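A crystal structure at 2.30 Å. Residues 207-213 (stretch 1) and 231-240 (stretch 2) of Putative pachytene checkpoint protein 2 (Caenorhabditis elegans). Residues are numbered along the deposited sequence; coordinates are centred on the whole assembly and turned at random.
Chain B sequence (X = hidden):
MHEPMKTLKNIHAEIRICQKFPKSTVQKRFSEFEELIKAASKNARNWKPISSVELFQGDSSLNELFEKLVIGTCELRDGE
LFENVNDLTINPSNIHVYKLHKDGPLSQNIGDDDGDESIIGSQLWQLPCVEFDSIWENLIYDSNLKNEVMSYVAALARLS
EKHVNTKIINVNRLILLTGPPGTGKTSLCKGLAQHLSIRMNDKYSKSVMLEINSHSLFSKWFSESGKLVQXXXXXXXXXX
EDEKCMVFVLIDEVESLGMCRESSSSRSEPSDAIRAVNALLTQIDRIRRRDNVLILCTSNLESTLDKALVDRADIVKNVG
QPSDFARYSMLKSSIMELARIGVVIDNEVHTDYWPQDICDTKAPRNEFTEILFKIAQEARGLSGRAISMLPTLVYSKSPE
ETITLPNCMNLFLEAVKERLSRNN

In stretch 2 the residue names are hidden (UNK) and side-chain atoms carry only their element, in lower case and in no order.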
# COMPACT_ATOMS: atom_id res chain seq x y z
N SER B 207 21.54 -38.99 -16.79
CA SER B 207 21.47 -37.55 -16.60
C SER B 207 20.15 -36.98 -17.13
O SER B 207 19.78 -37.23 -18.28
CB SER B 207 22.65 -36.86 -17.28
OG SER B 207 22.60 -35.46 -17.09
N VAL B 208 19.46 -36.22 -16.29
CA VAL B 208 18.17 -35.64 -16.67
C VAL B 208 18.17 -34.13 -16.48
O VAL B 208 18.97 -33.59 -15.72
CB VAL B 208 17.01 -36.25 -15.85
CG1 VAL B 208 16.85 -37.73 -16.15
CG2 VAL B 208 17.24 -36.02 -14.36
N MET B 209 17.27 -33.45 -17.18
CA MET B 209 17.09 -32.01 -17.00
C MET B 209 15.61 -31.64 -16.94
O MET B 209 14.82 -32.03 -17.79
CB MET B 209 17.76 -31.22 -18.13
CG MET B 209 17.22 -29.79 -18.28
SD MET B 209 18.24 -28.73 -19.33
CE MET B 209 17.07 -27.46 -19.77
N LEU B 210 15.26 -30.87 -15.92
CA LEU B 210 13.91 -30.37 -15.74
C LEU B 210 13.83 -28.89 -16.06
O LEU B 210 14.48 -28.06 -15.42
CB LEU B 210 13.42 -30.63 -14.32
CG LEU B 210 12.93 -32.05 -14.09
CD1 LEU B 210 12.82 -32.36 -12.61
CD2 LEU B 210 11.59 -32.25 -14.78
N GLU B 211 13.02 -28.55 -17.07
CA GLU B 211 12.87 -27.17 -17.49
C GLU B 211 11.54 -26.59 -17.02
O GLU B 211 10.48 -27.19 -17.23
CB GLU B 211 12.98 -27.06 -19.01
CG GLU B 211 12.88 -25.64 -19.53
CD GLU B 211 13.07 -25.56 -21.03
OE1 GLU B 211 13.20 -26.62 -21.68
OE2 GLU B 211 13.09 -24.43 -21.56
N ILE B 212 11.60 -25.44 -16.37
CA ILE B 212 10.41 -24.79 -15.83
C ILE B 212 10.18 -23.42 -16.48
O ILE B 212 11.14 -22.72 -16.81
CB ILE B 212 10.51 -24.61 -14.30
CG1 ILE B 212 11.05 -25.88 -13.64
CG2 ILE B 212 9.17 -24.22 -13.71
CD1 ILE B 212 11.23 -25.76 -12.14
N ASN B 213 8.91 -23.07 -16.68
CA ASN B 213 8.51 -21.74 -17.12
C ASN B 213 8.97 -21.39 -18.53
O ASN B 213 9.51 -20.31 -18.77
CB ASN B 213 9.02 -20.69 -16.13
CG ASN B 213 8.28 -19.38 -16.23
OD1 ASN B 213 7.09 -19.35 -16.54
ND2 ASN B 213 8.97 -18.28 -15.96
N UNK B 231 4.78 -29.31 -4.97
CA UNK B 231 4.55 -30.62 -5.57
C UNK B 231 5.51 -30.88 -6.73
O UNK B 231 6.01 -31.99 -6.91
c UNK B 231 3.10 -30.73 -6.06
c UNK B 231 1.07 -33.25 -8.14
c UNK B 231 1.36 -32.01 -7.32
c UNK B 231 2.79 -32.02 -6.80
n UNK B 231 -0.32 -33.26 -8.68
N UNK B 232 5.77 -29.84 -7.52
CA UNK B 232 6.67 -29.95 -8.66
C UNK B 232 8.10 -30.20 -8.21
O UNK B 232 8.79 -31.06 -8.75
c UNK B 232 7.76 -26.00 -10.51
s UNK B 232 7.32 -27.23 -11.74
c UNK B 232 6.60 -28.69 -9.52
c UNK B 232 7.47 -28.74 -10.77
N UNK B 233 8.54 -29.43 -7.21
CA UNK B 233 9.89 -29.54 -6.70
C UNK B 233 10.08 -30.83 -5.91
O UNK B 233 11.20 -31.35 -5.81
c UNK B 233 10.70 -27.13 -6.65
c UNK B 233 12.03 -26.75 -6.63
c UNK B 233 12.47 -25.66 -7.36
c UNK B 233 10.25 -25.31 -8.15
c UNK B 233 10.24 -28.32 -5.85
c UNK B 233 11.57 -24.94 -8.13
c UNK B 233 9.81 -26.40 -7.42
N UNK B 234 8.99 -31.35 -5.34
CA UNK B 234 9.04 -32.62 -4.62
C UNK B 234 9.37 -33.77 -5.57
O UNK B 234 10.02 -34.75 -5.17
o UNK B 234 6.60 -31.69 -2.19
o UNK B 234 8.64 -32.40 -1.79
c UNK B 234 7.64 -32.28 -2.53
c UNK B 234 7.70 -32.89 -3.92
N UNK B 235 8.93 -33.66 -6.81
CA UNK B 235 9.25 -34.66 -7.83
C UNK B 235 10.71 -34.54 -8.25
O UNK B 235 11.38 -35.55 -8.47
c UNK B 235 8.33 -34.51 -9.05
n UNK B 235 7.57 -36.65 -11.96
o UNK B 235 6.77 -34.64 -11.36
c UNK B 235 7.59 -35.55 -11.22
c UNK B 235 8.68 -35.46 -10.17
N UNK B 236 11.20 -33.31 -8.37
CA UNK B 236 12.61 -33.08 -8.66
C UNK B 236 13.45 -33.68 -7.55
O UNK B 236 14.51 -34.25 -7.80
c UNK B 236 12.94 -31.58 -8.78
c UNK B 236 12.16 -29.37 -9.77
c UNK B 236 11.86 -30.84 -9.57
c UNK B 236 14.31 -31.40 -9.43
N UNK B 237 12.97 -33.54 -6.32
CA UNK B 237 13.67 -34.04 -5.15
C UNK B 237 13.84 -35.56 -5.24
O UNK B 237 14.93 -36.07 -5.00
c UNK B 237 12.93 -33.66 -3.87
o UNK B 237 14.36 -34.87 -2.41
o UNK B 237 13.93 -32.79 -1.90
c UNK B 237 13.80 -33.78 -2.64
N UNK B 238 12.76 -36.26 -5.58
CA UNK B 238 12.82 -37.71 -5.73
C UNK B 238 13.85 -38.11 -6.78
O UNK B 238 14.60 -39.07 -6.59
o UNK B 238 8.74 -40.09 -4.43
c UNK B 238 9.52 -39.67 -5.31
c UNK B 238 11.45 -38.28 -6.12
o UNK B 238 9.48 -40.08 -6.50
c UNK B 238 10.57 -38.65 -4.94
N UNK B 239 13.89 -37.37 -7.88
CA UNK B 239 14.85 -37.61 -8.94
C UNK B 239 16.26 -37.29 -8.45
O UNK B 239 17.24 -37.90 -8.89
c UNK B 239 14.66 -37.45 -11.53
c UNK B 239 13.98 -38.81 -11.52
c UNK B 239 14.08 -36.57 -12.62
c UNK B 239 14.51 -36.77 -10.17
N UNK B 240 16.35 -36.35 -7.52
CA UNK B 240 17.63 -35.96 -6.92
C UNK B 240 18.04 -36.96 -5.85
O UNK B 240 19.23 -37.12 -5.57
c UNK B 240 17.54 -34.56 -6.35

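Stretch 1 is a strand from 207 to 212, followed by N213. Stretch 2 is helical throughout. The two axes run nearly antiparallel, at 169°, with a closest approach of 10.6 Å.

Position 231 carries four carbons in a row ending in a nitrogen. The chain is fully extended and exposed, and it touches nothing on stretch 1. This is lysine, K231.

Position 232 has two carbons, a sulfur and a further carbon, unbranched. Its terminal carbon lies near the end of I212. A thioether in an unbranched chain is methionine, M232. Its CE is 3.8 Å from I212 CD1.

Position 233 has one carbon followed by a ring of six carbons, with no oxygen on the ring. The ring comes near the end of I212. It is phenylalanine, F233. Its CA-to-CB bond points sideways, but the ring end comes nearer the strand. F233 CZ lies 4.1 Å from I212 CD1, which approaches the ring obliquely.

Position 234 has two carbons, the second carrying two oxygens. It does not reach stretch 1. The short carboxylate fits aspartate, D234; OD1 is hydrogen-bonded elsewhere in the structure.

Position 235 has three carbons, the third carrying one oxygen and one nitrogen. It is exposed and makes no contact with the strand. The amide on a three-carbon chain is glutamine, Q235.

Position 236 has four carbons, forked at the first, with one arm two carbons long. It points toward the strand and packs on L210. The fork at CB with one longer arm identifies isoleucine, I236. Its CG1 is 3.5 Å from L210 CD1.

Position 237 again has two carbons, the second with two oxygens. It is buried but out of reach of the strand. It is aspartate, D237.

Position 238 has three carbons, the third carrying two oxygens. It is exposed and out of reach of the strand. The longer carboxylate is glutamate, E238.

Position 239 has four carbons, forked at the second. It points toward the strand and meets V208 and L210. It is leucine, L239. Its CD2 is 3.6 Å from V208 CG2 and 4.4 Å from L210 CD1.

Position 240 has a single side-chain carbon, directed sideways, with no contact to stretch 1. It is alanine, A240.

The contact is apolar, with no hydrogen bonds across it. Alternation along the strand turns V208, L210 and I212 toward the helix. M232, I236 and L239 are spaced by four and three residues, so they share one helix face. The antiparallel register pairs V208 with L239, L210 with I236, and I212 with M232. Together the stretches bury 313 Å², counting both sides.

Stretch 2, residues 231-240: KMFDQIDELA
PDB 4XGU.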